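Peptide/nickel transport system substrate-binding protein (Listeria monocytogenes serotype 1/2a, PDB 5KZT) probably captures peptides outside the cell as the substrate-binding component of a peptide transport system and is seen here in its peptide-bound state. Local coordinates at residues A[84-89]-A[166-171]. Residues are numbered along the deposited sequence; the frame is centred on the assembly and turned at random.
Sequences AKWSNG and FFPLNE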
# COMPACT_ATOMS: atom_id res chain seq x y z
N ALA A 84 18.07 -19.08 -11.76
CA ALA A 84 16.91 -18.22 -11.95
C ALA A 84 16.80 -17.76 -13.41
O ALA A 84 17.78 -17.32 -14.02
CB ALA A 84 16.97 -17.05 -11.00
N LYS A 85 15.59 -17.88 -13.95
CA LYS A 85 15.29 -17.54 -15.32
C LYS A 85 14.08 -16.63 -15.43
O LYS A 85 13.17 -16.65 -14.59
CB LYS A 85 15.03 -18.81 -16.11
CG LYS A 85 16.30 -19.54 -16.48
CD LYS A 85 16.00 -20.76 -17.34
CE LYS A 85 17.20 -21.70 -17.39
NZ LYS A 85 18.50 -20.99 -17.57
N TRP A 86 14.10 -15.80 -16.47
CA TRP A 86 12.91 -15.09 -16.93
C TRP A 86 12.02 -16.04 -17.72
O TRP A 86 12.50 -17.07 -18.23
CB TRP A 86 13.31 -13.91 -17.80
CG TRP A 86 13.98 -12.82 -17.02
CD1 TRP A 86 15.30 -12.50 -17.01
CD2 TRP A 86 13.34 -11.90 -16.13
NE1 TRP A 86 15.53 -11.45 -16.16
CE2 TRP A 86 14.33 -11.04 -15.63
CE3 TRP A 86 12.00 -11.70 -15.73
CZ2 TRP A 86 14.05 -10.00 -14.72
CZ3 TRP A 86 11.71 -10.68 -14.83
CH2 TRP A 86 12.74 -9.85 -14.33
N SER A 87 10.74 -15.69 -17.84
CA SER A 87 9.75 -16.54 -18.51
C SER A 87 9.98 -16.69 -20.03
O SER A 87 9.34 -17.53 -20.66
CB SER A 87 8.34 -16.02 -18.23
OG SER A 87 8.22 -14.64 -18.55
N ASN A 88 10.88 -15.88 -20.61
CA ASN A 88 11.37 -16.07 -21.98
C ASN A 88 12.68 -16.88 -22.05
O ASN A 88 13.33 -16.94 -23.10
CB ASN A 88 11.52 -14.71 -22.70
CG ASN A 88 12.65 -13.84 -22.14
OD1 ASN A 88 13.27 -14.15 -21.12
ND2 ASN A 88 12.94 -12.73 -22.83
N GLY A 89 13.10 -17.48 -20.93
CA GLY A 89 14.35 -18.23 -20.90
C GLY A 89 15.64 -17.45 -20.62
O GLY A 89 16.64 -18.08 -20.29
N PHE A 166 12.22 -2.92 -5.72
CA PHE A 166 13.58 -3.45 -5.71
C PHE A 166 13.73 -4.79 -6.47
O PHE A 166 14.80 -5.36 -6.49
CB PHE A 166 14.04 -3.63 -4.26
CG PHE A 166 14.20 -2.34 -3.52
CD1 PHE A 166 13.09 -1.65 -3.04
CD2 PHE A 166 15.46 -1.80 -3.30
CE1 PHE A 166 13.26 -0.43 -2.36
CE2 PHE A 166 15.62 -0.59 -2.61
CZ PHE A 166 14.52 0.08 -2.16
N PHE A 167 12.66 -5.27 -7.12
CA PHE A 167 12.75 -6.47 -7.96
C PHE A 167 13.56 -6.15 -9.21
O PHE A 167 13.56 -5.01 -9.66
CB PHE A 167 11.35 -6.93 -8.37
CG PHE A 167 10.53 -7.54 -7.26
CD1 PHE A 167 10.97 -7.59 -5.92
CD2 PHE A 167 9.27 -8.03 -7.55
CE1 PHE A 167 10.18 -8.14 -4.93
CE2 PHE A 167 8.47 -8.59 -6.56
CZ PHE A 167 8.92 -8.65 -5.25
N PRO A 168 14.22 -7.17 -9.81
CA PRO A 168 14.90 -7.00 -11.09
C PRO A 168 13.93 -6.86 -12.27
O PRO A 168 12.75 -7.23 -12.16
CB PRO A 168 15.72 -8.28 -11.21
CG PRO A 168 14.90 -9.30 -10.50
CD PRO A 168 14.19 -8.58 -9.38
N LEU A 169 14.43 -6.25 -13.34
CA LEU A 169 13.72 -6.15 -14.61
C LEU A 169 14.67 -6.50 -15.75
O LEU A 169 15.87 -6.23 -15.67
CB LEU A 169 13.16 -4.74 -14.81
CG LEU A 169 12.00 -4.39 -13.88
CD1 LEU A 169 11.72 -2.89 -13.95
CD2 LEU A 169 10.75 -5.20 -14.22
N ASN A 170 14.11 -7.10 -16.79
CA ASN A 170 14.83 -7.45 -17.99
C ASN A 170 14.91 -6.25 -18.93
O ASN A 170 13.95 -5.95 -19.61
CB ASN A 170 14.12 -8.63 -18.66
CG ASN A 170 14.87 -9.15 -19.87
OD1 ASN A 170 15.05 -8.46 -20.88
ND2 ASN A 170 15.29 -10.40 -19.78
N GLU A 171 16.06 -5.58 -18.97
CA GLU A 171 16.20 -4.32 -19.72
C GLU A 171 15.82 -4.46 -21.19
O GLU A 171 15.13 -3.60 -21.75
CB GLU A 171 17.62 -3.77 -19.63
CG GLU A 171 17.84 -2.49 -20.44
CD GLU A 171 19.16 -1.82 -20.15
OE1 GLU A 171 19.97 -2.36 -19.38
OE2 GLU A 171 19.40 -0.76 -20.73
O HOH W 1 14.68 -10.12 -23.23
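Trp-86 lays one face of its indole under the side chain of Asn-170, whose CB sits 4.0 Å from the centroid of the five-membered ring and 16° off its normal, a CH-pi contact. The Asn-170 amide stands steeply on the indole, the two planes 78° apart, and its ND2 comes down to 3.5 Å from CD1 of Trp-86. With CG anti to the backbone N (chi1 -175°), Asn-170 reaches back over the ring while its OD1 caps the N of Phe-173. ND2 bonds to Asp-90, so both ends of the amide are held and its rotation above the indole is fixed. At the far rim of the tryptophan, the Pro-168 carbonyl O lies near the ring plane, 3.4 Å from CH2, and Pro-168 CB packs 4.3 Å from CZ2. NE1 of Trp-86 is bonded to Asp-96 of helix 94-105, which satisfies the one polar atom of this buried ring. Nearer the surface, Asn-88, whose OD1 accepts from the backbone N of Asp-90, donates through ND2 to a water that in turn donates to Asn-170 OD1 (2.9 Å from the water O). Asn-88 belongs to a type I beta turn from Trp-86 to Gly-89, closed by Gly-89 N on Trp-86 O (2.8 Å). The arrangement joins this turn, in the loop between strand 75-79 and helix 94-105, to a classic asparagine N-cap opening helix 171-177, within the family 5 solute-binding fold.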